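Local atomic coordinates of O-methyltransferase family 3 (Niastella koreensis, PDB entry 7CVW), a protein that transfers a methyl group from S-adenosyl-L-methionine to a hydroxyl of catechol-like compounds without regiospecificity, in a metal-dependent reaction most active with magnesium. Residues A[46-51]-A[202-207]; A[147-152]-A[194-199]; A[165-170]-A[187-192]. All coordinates share one frame; numbering follows the deposited sequence.

Interaction 1: A[46-51]-A[202-207]; sequences GKFLQL and TILQMV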
ATOM      1  N   GLY A  46       9.106  -4.795   4.206  1.00  8.29           N
ATOM      2  CA  GLY A  46      10.272  -3.948   3.912  1.00  8.25           C
ATOM      3  C   GLY A  46      10.231  -3.440   2.490  1.00  8.93           C
ATOM      4  O   GLY A  46      10.383  -2.239   2.278  1.00  8.65           O
ATOM      5  N   LYS A  47       9.973  -4.330   1.530  1.00  9.16           N
ATOM      6  CA  LYS A  47       9.884  -3.923   0.113  1.00  9.42           C
ATOM      7  C   LYS A  47       8.727  -2.932  -0.067  1.00  9.03           C
ATOM      8  O   LYS A  47       8.893  -1.954  -0.785  1.00  8.78           O
ATOM      9  CB  LYS A  47       9.706  -5.168  -0.756  1.00 10.50           C
ATOM     10  CG  LYS A  47       9.695  -4.914  -2.256  1.00 11.02           C
ATOM     11  CD  LYS A  47      11.011  -4.384  -2.807  1.00 12.42           C
ATOM     12  CE  LYS A  47      11.045  -4.346  -4.329  1.00 13.58           C
ATOM     13  NZ  LYS A  47      11.181  -5.707  -4.899  1.00 14.02           N
ATOM     14  N   PHE A  48       7.597  -3.155   0.592  1.00  8.88           N
ATOM     15  CA  PHE A  48       6.444  -2.233   0.498  1.00  9.24           C
ATOM     16  C   PHE A  48       6.833  -0.842   1.009  1.00  8.87           C
ATOM     17  O   PHE A  48       6.569   0.160   0.315  1.00  8.59           O
ATOM     18  CB  PHE A  48       5.262  -2.832   1.248  1.00  9.40           C
ATOM     19  CG  PHE A  48       4.025  -1.967   1.284  1.00 10.07           C
ATOM     20  CD1 PHE A  48       3.486  -1.453   0.118  1.00 10.58           C
ATOM     21  CD2 PHE A  48       3.349  -1.740   2.468  1.00 10.54           C
ATOM     22  CE1 PHE A  48       2.322  -0.693   0.132  1.00 11.29           C
ATOM     23  CE2 PHE A  48       2.170  -1.012   2.468  1.00 10.83           C
ATOM     24  CZ  PHE A  48       1.676  -0.464   1.312  1.00 11.21           C
ATOM     25  N   LEU A  49       7.492  -0.757   2.174  1.00  9.01           N
ATOM     26  CA  LEU A  49       7.936   0.545   2.733  1.00  9.81           C
ATOM     27  C   LEU A  49       8.890   1.220   1.740  1.00  9.04           C
ATOM     28  O   LEU A  49       8.803   2.447   1.564  1.00  8.58           O
ATOM     29  CB  LEU A  49       8.607   0.309   4.092  1.00 10.67           C
ATOM     30  CG  LEU A  49       7.670  -0.117   5.229  1.00 10.97           C
ATOM     31  CD1 LEU A  49       8.454  -0.310   6.510  1.00 11.09           C
ATOM     32  CD2 LEU A  49       6.552   0.902   5.474  1.00 11.32           C
ATOM     33  N   GLN A  50       9.772   0.450   1.105  1.00  8.91           N
ATOM     34  CA  GLN A  50      10.733   1.012   0.129  1.00  9.42           C
ATOM     35  C   GLN A  50       9.950   1.592  -1.047  1.00  9.55           C
ATOM     36  O   GLN A  50      10.274   2.696  -1.502  1.00  9.10           O
ATOM     37  CB  GLN A  50      11.720  -0.060  -0.311  1.00 10.31           C
ATOM     38  CG  GLN A  50      12.809   0.487  -1.218  1.00 10.72           C
ATOM     39  CD  GLN A  50      13.745  -0.635  -1.585  1.00 11.78           C
ATOM     40  OE1 GLN A  50      13.445  -1.426  -2.482  1.00 14.10           O
ATOM     41  NE2 GLN A  50      14.872  -0.733  -0.885  1.00 11.96           N
ATOM     42  N   LEU A  51       8.958   0.867  -1.541  1.00  9.30           N
ATOM     43  CA  LEU A  51       8.146   1.345  -2.684  1.00 10.01           C
ATOM     44  C   LEU A  51       7.389   2.608  -2.299  1.00  9.99           C
ATOM     45  O   LEU A  51       7.253   3.501  -3.133  1.00 10.84           O
ATOM     46  CB  LEU A  51       7.204   0.225  -3.120  1.00 10.70           C
ATOM     47  CG  LEU A  51       7.894  -0.964  -3.783  1.00 12.53           C
ATOM     48  CD1 LEU A  51       6.921  -2.106  -3.983  1.00 13.56           C
ATOM     49  CD2 LEU A  51       8.498  -0.585  -5.127  1.00 13.77           C
ATOM     50  N   THR A 202      -6.192   5.262   5.582  1.00  9.36           N
ATOM     51  CA  THR A 202      -6.808   3.923   5.616  1.00 10.17           C
ATOM     52  C   THR A 202      -5.993   3.082   6.583  1.00  9.57           C
ATOM     53  O   THR A 202      -4.941   3.518   7.035  1.00  9.32           O
ATOM     54  CB  THR A 202      -6.890   3.279   4.223  1.00 10.50           C
ATOM     55  OG1 THR A 202      -7.772   2.148   4.331  1.00 11.72           O
ATOM     56  CG2 THR A 202      -5.538   2.851   3.693  1.00 10.88           C
ATOM     57  N   ILE A 203      -6.477   1.894   6.872  1.00  9.24           N
ATOM     58  CA  ILE A 203      -5.675   0.844   7.542  1.00  9.92           C
ATOM     59  C   ILE A 203      -5.659  -0.361   6.603  1.00 10.06           C
ATOM     60  O   ILE A 203      -6.747  -0.776   6.087  1.00 10.47           O
ATOM     61  CB  ILE A 203      -6.224   0.491   8.936  1.00 10.47           C
ATOM     62  CG1 ILE A 203      -6.106   1.687   9.885  1.00 10.77           C
ATOM     63  CG2 ILE A 203      -5.530  -0.744   9.475  1.00 10.43           C
ATOM     64  CD1 ILE A 203      -7.020   1.598  11.098  1.00 11.60           C
ATOM     65  N   LEU A 204      -4.473  -0.878   6.323  1.00 10.57           N
ATOM     66  CA  LEU A 204      -4.296  -2.090   5.492  1.00 11.73           C
ATOM     67  C   LEU A 204      -4.134  -3.272   6.421  1.00 11.72           C
ATOM     68  O   LEU A 204      -3.119  -3.321   7.130  1.00 12.86           O
ATOM     69  CB  LEU A 204      -3.014  -2.024   4.663  1.00 13.19           C
ATOM     70  CG  LEU A 204      -3.020  -1.130   3.447  1.00 16.24           C
ATOM     71  CD1 LEU A 204      -1.602  -1.033   2.868  1.00 16.67           C
ATOM     72  CD2 LEU A 204      -3.982  -1.679   2.406  1.00 16.46           C
ATOM     73  N   GLN A 205      -5.039  -4.231   6.345  1.00 12.13           N
ATOM     74  CA  GLN A 205      -4.871  -5.519   7.030  1.00 12.25           C
ATOM     75  C   GLN A 205      -3.680  -6.244   6.406  1.00 12.06           C
ATOM     76  O   GLN A 205      -3.533  -6.223   5.165  1.00 12.58           O
ATOM     77  CB  GLN A 205      -6.141  -6.348   6.956  1.00 12.82           C
ATOM     78  CG  GLN A 205      -7.347  -5.682   7.603  1.00 13.42           C
ATOM     79  CD  GLN A 205      -8.516  -6.623   7.777  1.00 13.25           C
ATOM     80  OE1 GLN A 205      -9.648  -6.354   7.333  1.00 17.05           O
ATOM     81  NE2 GLN A 205      -8.262  -7.712   8.463  1.00 13.09           N
ATOM     82  N   MET A 206      -2.867  -6.869   7.242  1.00 11.89           N
ATOM     83  CA  MET A 206      -1.672  -7.584   6.746  1.00 12.89           C
ATOM     84  C   MET A 206      -1.578  -8.983   7.328  1.00 11.94           C
ATOM     85  O   MET A 206      -1.797  -9.188   8.526  1.00 12.71           O
ATOM     86  CB  MET A 206      -0.410  -6.788   7.038  1.00 13.98           C
ATOM     87  CG  MET A 206      -0.363  -5.537   6.183  1.00 14.83           C
ATOM     88  SD  MET A 206       1.249  -4.762   6.289  1.00 16.29           S
ATOM     89  CE  MET A 206       0.958  -3.370   5.194  1.00 17.18           C
ATOM     90  N   VAL A 207      -1.245  -9.914   6.436  1.00 11.02           N
ATOM     91  CA  VAL A 207      -0.973 -11.329   6.789  1.00 10.45           C
ATOM     92  C   VAL A 207       0.329 -11.745   6.110  1.00 10.46           C
ATOM     93  O   VAL A 207       0.798 -11.055   5.182  1.00 10.92           O
ATOM     94  CB  VAL A 207      -2.151 -12.245   6.416  1.00 10.63           C
ATOM     95  CG1 VAL A 207      -3.372 -11.900   7.250  1.00 10.47           C
ATOM     96  CG2 VAL A 207      -2.484 -12.175   4.931  1.00 11.34           C
TER
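Phe48 of helix 43-55 faces Leu204 and Met206 of strand 199-206 over a wide backbone gap, the nearest CA atoms, those of Phe48 and Met206, being 11.6 Å apart. No backbone atoms meet, and the gap is bridged by three side chains that all start out toward the opposite segment. With CG anti to the backbone N (chi1 178°), the phenyl ring of Phe48 is carried off the helix, and its CZ and the CE2-CD2 flank do the touching. Leu204 comes from the opposite direction and contributes one methyl branch: CD1 lies 3.7 Å from Phe48 CZ and nearly as close to Phe48 CE2. Met206 arrives at a slant. Its chain is extended beyond CG (chi2 -169°, chi3 180°), which brings the terminal methyl CE to 3.8 Å from Phe48 CE2 and 4.0 Å from Phe48 CD2. Both methyls approach the ring obliquely and meet at CE2, where they are neighbours.

Leu204 and Met206, two residues apart, project from the same side of the strand, as alternation in a beta strand requires. Strand 199-206 is an edge strand of the seven-stranded sheet, whose order 3-2-1-4-5-7-6 is characteristic of class I methyltransferases; Leu217 of the adjacent strand 213-220 touches both Phe48 and Leu204. The Met206 side chain lies about 5 Å from that of the magnesium ligand Asp165. On the helix, Lys47 NZ bonds to Ala201 O of the second subunit.

The contact is buried and small, 98 Å² in all. With no polar group or hydrogen bond across it, it rests on the van der Waals fit of two methyls against one ring, and no bond sets its direction.

Interaction 2: A[147-152]-A[194-199]; sequences EYFQWA and GANTAV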
ATOM      1  N   GLU A 147       0.065  10.334  20.278  1.00  9.25           N
ATOM      2  CA  GLU A 147       0.858  11.569  20.450  1.00  9.35           C
ATOM      3  C   GLU A 147       1.977  11.640  19.409  1.00  9.58           C
ATOM      4  O   GLU A 147       2.276  12.718  18.924  1.00  9.47           O
ATOM      5  CB  GLU A 147       1.401  11.626  21.866  1.00 10.00           C
ATOM      6  CG  GLU A 147       0.295  11.907  22.865  1.00 10.82           C
ATOM      7  CD  GLU A 147      -0.753  10.820  23.005  1.00 11.18           C
ATOM      8  OE1 GLU A 147      -0.369   9.656  23.280  1.00 11.12           O
ATOM      9  OE2 GLU A 147      -1.973  11.150  22.831  1.00 11.73           O
ATOM     10  N   TYR A 148       2.577  10.514  19.054  1.00  8.60           N
ATOM     11  CA  TYR A 148       3.611  10.489  17.996  1.00  8.56           C
ATOM     12  C   TYR A 148       3.022  11.054  16.691  1.00  8.50           C
ATOM     13  O   TYR A 148       3.711  11.797  15.953  1.00  8.45           O
ATOM     14  CB  TYR A 148       4.156   9.073  17.822  1.00  8.48           C
ATOM     15  CG  TYR A 148       4.948   8.515  18.965  1.00  8.43           C
ATOM     16  CD1 TYR A 148       5.577   9.344  19.879  1.00  8.77           C
ATOM     17  CD2 TYR A 148       5.121   7.140  19.084  1.00  8.80           C
ATOM     18  CE1 TYR A 148       6.361   8.818  20.891  1.00  8.84           C
ATOM     19  CE2 TYR A 148       5.896   6.601  20.095  1.00  8.85           C
ATOM     20  CZ  TYR A 148       6.516   7.452  20.993  1.00  9.19           C
ATOM     21  OH  TYR A 148       7.276   6.959  22.001  1.00  9.53           O
ATOM     22  N   PHE A 149       1.776  10.710  16.390  1.00  8.61           N
ATOM     23  CA  PHE A 149       1.120  11.171  15.154  1.00  9.10           C
ATOM     24  C   PHE A 149       0.962  12.700  15.196  1.00  9.55           C
ATOM     25  O   PHE A 149       1.170  13.356  14.167  1.00  9.80           O
ATOM     26  CB  PHE A 149      -0.219  10.483  14.948  1.00  9.72           C
ATOM     27  CG  PHE A 149      -0.782  10.629  13.562  1.00  9.75           C
ATOM     28  CD1 PHE A 149      -0.402   9.759  12.554  1.00 10.18           C
ATOM     29  CD2 PHE A 149      -1.667  11.651  13.256  1.00 10.55           C
ATOM     30  CE1 PHE A 149      -0.936   9.848  11.275  1.00 10.76           C
ATOM     31  CE2 PHE A 149      -2.195  11.746  11.974  1.00 10.80           C
ATOM     32  CZ  PHE A 149      -1.828  10.855  10.988  1.00 10.59           C
ATOM     33  N   GLN A 150       0.631  13.277  16.353  1.00 10.00           N
ATOM     34  CA  GLN A 150       0.487  14.749  16.449  1.00 11.28           C
ATOM     35  C   GLN A 150       1.833  15.416  16.188  1.00 11.04           C
ATOM     36  O   GLN A 150       1.878  16.403  15.482  1.00 10.96           O
ATOM     37  CB  GLN A 150      -0.056  15.174  17.810  1.00 12.95           C
ATOM     38  CG  GLN A 150      -1.349  14.474  18.194  1.00 15.26           C
ATOM     39  CD  GLN A 150      -2.418  14.482  17.132  1.00 18.13           C
ATOM     40  OE1 GLN A 150      -2.677  15.500  16.490  1.00 19.90           O
ATOM     41  NE2 GLN A 150      -3.031  13.322  16.932  1.00 22.15           N
ATOM     42  N   TRP A 151       2.920  14.885  16.732  1.00  9.79           N
ATOM     43  CA  TRP A 151       4.280  15.401  16.461  1.00 10.59           C
ATOM     44  C   TRP A 151       4.635  15.203  14.994  1.00 10.25           C
ATOM     45  O   TRP A 151       5.195  16.108  14.374  1.00 10.45           O
ATOM     46  CB  TRP A 151       5.283  14.718  17.389  1.00 10.86           C
ATOM     47  CG  TRP A 151       5.263  15.245  18.791  1.00 11.52           C
ATOM     48  CD1 TRP A 151       4.815  14.607  19.901  1.00 11.88           C
ATOM     49  CD2 TRP A 151       5.674  16.555  19.223  1.00 11.60           C
ATOM     50  NE1 TRP A 151       4.942  15.416  21.001  1.00 12.20           N
ATOM     51  CE2 TRP A 151       5.462  16.614  20.615  1.00 12.13           C
ATOM     52  CE3 TRP A 151       6.210  17.671  18.572  1.00 12.92           C
ATOM     53  CZ2 TRP A 151       5.756  17.741  21.380  1.00 13.03           C
ATOM     54  CZ3 TRP A 151       6.512  18.786  19.326  1.00 13.79           C
ATOM     55  CH2 TRP A 151       6.273  18.821  20.704  1.00 12.93           C
ATOM     56  N   ALA A 152       4.282  14.063  14.414  1.00  9.98           N
ATOM     57  CA  ALA A 152       4.550  13.780  12.991  1.00 10.26           C
ATOM     58  C   ALA A 152       3.898  14.877  12.137  1.00 10.42           C
ATOM     59  O   ALA A 152       4.551  15.377  11.194  1.00  9.99           O
ATOM     60  CB  ALA A 152       4.072  12.398  12.629  1.00 10.63           C
ATOM     61  N   GLY A 194      -9.514   8.106  12.713  1.00 13.49           N
ATOM     62  CA  GLY A 194     -10.896   8.245  12.213  1.00 13.94           C
ATOM     63  C   GLY A 194     -11.442   9.638  12.449  1.00 15.01           C
ATOM     64  O   GLY A 194     -12.384  10.012  11.716  1.00 18.24           O
ATOM     65  N   ALA A 195     -10.944  10.364  13.459  1.00 13.56           N
ATOM     66  CA  ALA A 195     -11.450  11.710  13.830  1.00 13.32           C
ATOM     67  C   ALA A 195     -10.605  12.806  13.179  1.00 14.73           C
ATOM     68  O   ALA A 195     -10.949  13.966  13.321  1.00 15.89           O
ATOM     69  CB  ALA A 195     -11.451  11.857  15.339  1.00 13.48           C
ATOM     70  N   ASN A 196      -9.492  12.466  12.529  1.00 14.20           N
ATOM     71  CA  ASN A 196      -8.485  13.473  12.135  1.00 15.19           C
ATOM     72  C   ASN A 196      -8.866  14.086  10.789  1.00 15.73           C
ATOM     73  O   ASN A 196      -8.947  13.334   9.804  1.00 17.10           O
ATOM     74  CB  ASN A 196      -7.094  12.843  12.125  1.00 15.83           C
ATOM     75  CG  ASN A 196      -6.012  13.882  12.054  1.00 17.12           C
ATOM     76  OD1 ASN A 196      -5.840  14.514  11.012  1.00 19.35           O
ATOM     77  ND2 ASN A 196      -5.227  13.986  13.111  1.00 18.44           N
ATOM     78  N   THR A 197      -8.990  15.412  10.732  1.00 15.76           N
ATOM     79  CA  THR A 197      -9.366  16.163   9.513  1.00 17.50           C
ATOM     80  C   THR A 197      -8.118  16.665   8.783  1.00 16.26           C
ATOM     81  O   THR A 197      -8.315  17.271   7.725  1.00 18.63           O
ATOM     82  CB  THR A 197     -10.281  17.339   9.863  1.00 19.49           C
ATOM     83  OG1 THR A 197      -9.555  18.162  10.764  1.00 21.54           O
ATOM     84  CG2 THR A 197     -11.564  16.887  10.518  1.00 22.35           C
ATOM     85  N   ALA A 198      -6.899  16.439   9.297  1.00 14.83           N
ATOM     86  CA  ALA A 198      -5.649  16.945   8.678  1.00 14.07           C
ATOM     87  C   ALA A 198      -5.125  15.934   7.653  1.00 13.01           C
ATOM     88  O   ALA A 198      -4.169  16.260   6.962  1.00 12.44           O
ATOM     89  CB  ALA A 198      -4.606  17.208   9.736  1.00 14.63           C
ATOM     90  N   VAL A 199      -5.657  14.709   7.631  1.00 11.53           N
ATOM     91  CA  VAL A 199      -5.106  13.632   6.761  1.00 11.25           C
ATOM     92  C   VAL A 199      -6.245  12.887   6.062  1.00 11.44           C
ATOM     93  O   VAL A 199      -7.398  12.898   6.573  1.00 11.47           O
ATOM     94  CB  VAL A 199      -4.248  12.609   7.532  1.00 11.30           C
ATOM     95  CG1 VAL A 199      -3.076  13.257   8.240  1.00 11.91           C
ATOM     96  CG2 VAL A 199      -5.074  11.762   8.494  1.00 11.57           C
TER
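An amide nitrogen set against the rim of a phenyl ring is the unusual element here: Asn196 ND2 lies 3.9 Å from Phe149 CE2, at the ring edge and near its plane. The amide and ring planes stand 82° apart, almost perpendicular, yet the nitrogen does not sit over the pi face. On the same edge, Val199, pointing head-on toward the Phe149 side chain, places CG1 3.9 Å from Phe149 CZ, with CG2 slightly farther from that atom. A first torsion of -165° swings the Phe149 ring off helix 145-154 to meet both.

The orientation of the Asn196 amide probably has a local cause. OD1 accepts the backbone N of Ala198 at 2.8 Å, with an N-H...O angle of 144° and the donor off the carbonyl plane. This Asx turn, formed where the chain leaves helix 181-195 for strand 199-206, fixes OD1; ND2 has a hydrogen bond just outside the segments and meets the ring edge by van der Waals contact alone.

Met192 and Leu193 of helix 181-195 also pack on Phe149, as do Ile138 and Ile162, so the ring extends from helix 145-154 into the junction of helix 181-195 with strands 133-138 and 160-165.

Interaction 3: A[165-170]-A[187-192]; sequences DNVIRD and RRFNAM. With MG (magnesium ion), chain C.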
ATOM      1  N   ASP A 165       2.852   1.136  12.060  1.00  8.34           N
ATOM      2  CA  ASP A 165       2.789  -0.343  12.046  1.00  8.21           C
ATOM      3  C   ASP A 165       2.025  -0.864  13.269  1.00  8.04           C
ATOM      4  O   ASP A 165       1.996  -0.188  14.312  1.00  8.60           O
ATOM      5  CB  ASP A 165       4.197  -0.946  11.986  1.00  8.65           C
ATOM      6  CG  ASP A 165       4.263  -2.407  11.604  1.00  9.18           C
ATOM      7  OD1 ASP A 165       3.333  -2.863  10.917  1.00 10.43           O
ATOM      8  OD2 ASP A 165       5.269  -3.081  11.978  1.00  9.63           O
ATOM      9  N   ASN A 166       1.472  -2.078  13.149  1.00  8.06           N
ATOM     10  CA  ASN A 166       0.959  -2.856  14.315  1.00  8.80           C
ATOM     11  C   ASN A 166      -0.310  -2.213  14.888  1.00  8.71           C
ATOM     12  O   ASN A 166      -0.432  -2.068  16.119  1.00  9.17           O
ATOM     13  CB  ASN A 166       2.016  -3.011  15.413  1.00  9.40           C
ATOM     14  CG  ASN A 166       3.344  -3.527  14.887  1.00 10.23           C
ATOM     15  OD1 ASN A 166       4.349  -2.829  14.990  1.00 10.08           O
ATOM     16  ND2 ASN A 166       3.355  -4.721  14.312  1.00 11.00           N
ATOM     17  N   VAL A 167      -1.277  -1.890  14.032  1.00  8.50           N
ATOM     18  CA  VAL A 167      -2.524  -1.205  14.478  1.00  8.49           C
ATOM     19  C   VAL A 167      -3.734  -2.156  14.476  1.00  9.18           C
ATOM     20  O   VAL A 167      -4.809  -1.646  14.791  1.00  8.80           O
ATOM     21  CB  VAL A 167      -2.791   0.068  13.662  1.00  9.51           C
ATOM     22  CG1 VAL A 167      -1.670   1.086  13.848  1.00 10.10           C
ATOM     23  CG2 VAL A 167      -3.063  -0.237  12.204  1.00  9.98           C
ATOM     24  N   ILE A 168      -3.571  -3.462  14.240  1.00  8.95           N
ATOM     25  CA  ILE A 168      -4.693  -4.453  14.215  1.00  9.46           C
ATOM     26  C   ILE A 168      -4.491  -5.557  15.264  1.00 10.00           C
ATOM     27  O   ILE A 168      -5.484  -5.984  15.867  1.00 10.09           O
ATOM     28  CB  ILE A 168      -4.898  -5.013  12.791  1.00  9.86           C
ATOM     29  CG1 ILE A 168      -5.421  -3.929  11.842  1.00  9.57           C
ATOM     30  CG2 ILE A 168      -5.818  -6.221  12.790  1.00 10.18           C
ATOM     31  CD1 ILE A 168      -6.699  -3.239  12.283  1.00  9.34           C
ATOM     32  N   ARG A 169      -3.262  -6.023  15.494  1.00 11.25           N
ATOM     33  CA  ARG A 169      -2.900  -6.933  16.617  1.00 12.19           C
ATOM     34  C   ARG A 169      -3.823  -8.156  16.640  1.00 12.05           C
ATOM     35  O   ARG A 169      -4.474  -8.412  17.657  1.00 11.66           O
ATOM     36  CB  ARG A 169      -2.955  -6.212  17.969  1.00 14.46           C
ATOM     37  CG  ARG A 169      -2.272  -4.857  18.035  1.00 17.71           C
ATOM     38  CD  ARG A 169      -0.873  -4.813  17.484  1.00 21.79           C
ATOM     39  NE  ARG A 169       0.046  -5.809  17.999  1.00 25.06           N
ATOM     40  CZ  ARG A 169       1.200  -5.560  18.618  1.00 26.31           C
ATOM     41  NH1 ARG A 169       1.956  -6.576  18.988  1.00 27.32           N
ATOM     42  NH2 ARG A 169       1.625  -4.326  18.816  1.00 26.08           N
ATOM     43  N   ASP A 170      -3.877  -8.893  15.536  1.00 12.40           N
ATOM     44  CA  ASP A 170      -4.560 -10.206  15.442  1.00 13.01           C
ATOM     45  C   ASP A 170      -6.065  -9.985  15.624  1.00 13.14           C
ATOM     46  O   ASP A 170      -6.737 -10.940  15.978  1.00 13.48           O
ATOM     47  CB  ASP A 170      -4.004 -11.194  16.472  1.00 14.81           C
ATOM     48  CG  ASP A 170      -4.175 -12.665  16.119  1.00 16.99           C
ATOM     49  OD1 ASP A 170      -4.279 -12.960  14.932  1.00 19.30           O
ATOM     50  OD2 ASP A 170      -4.218 -13.503  17.061  1.00 21.34           O
ATOM     51  N   ARG A 187      -5.963   0.921  19.450  1.00  9.40           N
ATOM     52  CA  ARG A 187      -7.386   1.345  19.412  1.00  9.81           C
ATOM     53  C   ARG A 187      -7.454   2.858  19.511  1.00  9.23           C
ATOM     54  O   ARG A 187      -8.258   3.459  18.817  1.00 10.07           O
ATOM     55  CB  ARG A 187      -8.233   0.727  20.523  1.00 10.86           C
ATOM     56  CG  ARG A 187      -8.586  -0.736  20.284  1.00 12.35           C
ATOM     57  CD  ARG A 187      -9.346  -1.354  21.463  1.00 14.40           C
ATOM     58  NE  ARG A 187     -10.431  -0.477  21.890  1.00 16.55           N
ATOM     59  CZ  ARG A 187     -11.598  -0.326  21.272  1.00 18.02           C
ATOM     60  NH1 ARG A 187     -11.912  -1.034  20.196  1.00 18.31           N
ATOM     61  NH2 ARG A 187     -12.477   0.539  21.745  1.00 21.66           N
ATOM     62  N   ARG A 188      -6.675   3.465  20.400  1.00  8.61           N
ATOM     63  CA  ARG A 188      -6.759   4.918  20.650  1.00  9.06           C
ATOM     64  C   ARG A 188      -6.233   5.652  19.414  1.00  8.93           C
ATOM     65  O   ARG A 188      -6.833   6.638  18.995  1.00  9.57           O
ATOM     66  CB  ARG A 188      -6.000   5.287  21.926  1.00  9.53           C
ATOM     67  CG  ARG A 188      -6.238   6.718  22.366  1.00 10.65           C
ATOM     68  CD  ARG A 188      -5.813   6.957  23.799  1.00 11.09           C
ATOM     69  NE  ARG A 188      -4.372   6.866  23.928  1.00 11.36           N
ATOM     70  CZ  ARG A 188      -3.530   7.880  23.732  1.00 11.22           C
ATOM     71  NH1 ARG A 188      -3.974   9.111  23.496  1.00 11.18           N
ATOM     72  NH2 ARG A 188      -2.226   7.659  23.824  1.00 10.97           N
ATOM     73  N   PHE A 189      -5.121   5.177  18.840  1.00  9.22           N
ATOM     74  CA  PHE A 189      -4.540   5.748  17.605  1.00  8.61           C
ATOM     75  C   PHE A 189      -5.571   5.651  16.475  1.00  8.34           C
ATOM     76  O   PHE A 189      -5.700   6.571  15.681  1.00  9.03           O
ATOM     77  CB  PHE A 189      -3.235   5.017  17.268  1.00  8.69           C
ATOM     78  CG  PHE A 189      -2.704   5.361  15.908  1.00  8.70           C
ATOM     79  CD1 PHE A 189      -1.936   6.494  15.728  1.00  8.75           C
ATOM     80  CD2 PHE A 189      -3.025   4.577  14.801  1.00  8.99           C
ATOM     81  CE1 PHE A 189      -1.464   6.825  14.471  1.00  9.47           C
ATOM     82  CE2 PHE A 189      -2.563   4.928  13.544  1.00  9.32           C
ATOM     83  CZ  PHE A 189      -1.778   6.037  13.388  1.00  9.48           C
ATOM     84  N   ASN A 190      -6.212   4.501  16.326  1.00  8.58           N
ATOM     85  CA  ASN A 190      -7.168   4.270  15.203  1.00  8.52           C
ATOM     86  C   ASN A 190      -8.354   5.226  15.365  1.00  8.62           C
ATOM     87  O   ASN A 190      -8.845   5.797  14.355  1.00  8.82           O
ATOM     88  CB  ASN A 190      -7.605   2.806  15.147  1.00  8.70           C
ATOM     89  CG  ASN A 190      -6.502   1.865  14.705  1.00  8.85           C
ATOM     90  OD1 ASN A 190      -5.475   2.308  14.186  1.00  8.56           O
ATOM     91  ND2 ASN A 190      -6.697   0.582  14.964  1.00  9.33           N
ATOM     92  N   ALA A 191      -8.852   5.381  16.589  1.00  9.06           N
ATOM     93  CA  ALA A 191      -9.948   6.346  16.877  1.00  9.08           C
ATOM     94  C   ALA A 191      -9.514   7.764  16.498  1.00  9.62           C
ATOM     95  O   ALA A 191     -10.308   8.508  15.906  1.00 10.45           O
ATOM     96  CB  ALA A 191     -10.358   6.285  18.325  1.00  9.33           C
ATOM     97  N   MET A 192      -8.303   8.155  16.884  1.00  9.53           N
ATOM     98  CA  MET A 192      -7.735   9.477  16.548  1.00 10.13           C
ATOM     99  C   MET A 192      -7.714   9.601  15.039  1.00 10.51           C
ATOM    100  O   MET A 192      -8.126  10.650  14.511  1.00  9.73           O
ATOM    101  CB  MET A 192      -6.334   9.628  17.137  1.00 10.76           C
ATOM    102  CG  MET A 192      -5.668  10.941  16.787  1.00 10.97           C
ATOM    103  SD  MET A 192      -4.887  10.936  15.156  1.00 11.67           S
ATOM    104  CE  MET A 192      -3.739   9.546  15.255  1.00 11.82           C
TER
HETATM  105 MG    MG C 301       6.542  -3.063  13.988  1.00  2.50          MG
HETATM  106  O   HOH W   1       8.365  -4.146  12.898  1.00 10.03           O
HETATM  107  O   HOH W   2       7.371  -2.949  16.344  1.00 11.48           O
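Val167 packs tightly against Asn190 and Phe189 of helix 181-195. Asn190 ND2 donates to Val167 O at 2.9 Å, nearly straight (162°), in the carbonyl plane of Val167 and within 8° of the amide plane of Asn190. The other half of that amide lies against the valine side chain, with OD1 3.5 Å from Val167 CB. Asn190 CG is beside its backbone N (chi1 -70°), and from there the amide meets both the carbonyl and the side chain of Val167. Val167 CG1 meets the Phe189 ring obliquely, 3.9 Å from CD2. A second bond, from Asn190 ND2 to Tyr12 OH of the second subunit, ties this residue to the dimer interface.

Just upstream, where the loop leaves strand 160-165 of the Rossmann-like methyltransferase fold, Asp165 OD2 and Asn166 OD1 bind magnesium, each at 2.4 Å, beside two waters; Asp139 completes the protein ligands. Asn166 ND2 bonds to Asp213, whose carboxylate also accepts from the backbone N of Ile168 and of Arg169, probably steadying the metal-binding loop.

The other side is looser. Arg169 and Asp170 are partly exposed and make no contact with the helix segment, and on the helix Arg188 is exposed to solvent.

Overall arrangement
Helix 181-195 and the strand that follows it, 199-206, supply one segment of each contact. Interactions 2 and 3, with centres 13 Å apart, share helix 181-195 and touch directly: Phe149 CD1 lies 3.7 Å from Phe189 CE1, and Glu147 OE1 forms a salt bridge with Arg188 NH2 at 2.8 Å. Ile203 joins interaction 1 to interaction 3, its CG2 being 3.7 Å from Val167 CG2. The segments of interactions 1 and 2 merely adjoin in sequence, their centres 19 Å apart. Interaction 3 holds two of the three magnesium-binding residues, and in interaction 1 the Met206 side chain is about 9 Å from the metal. Interaction 2 includes Tyr148, which touches the bound S-adenosyl-L-homocysteine.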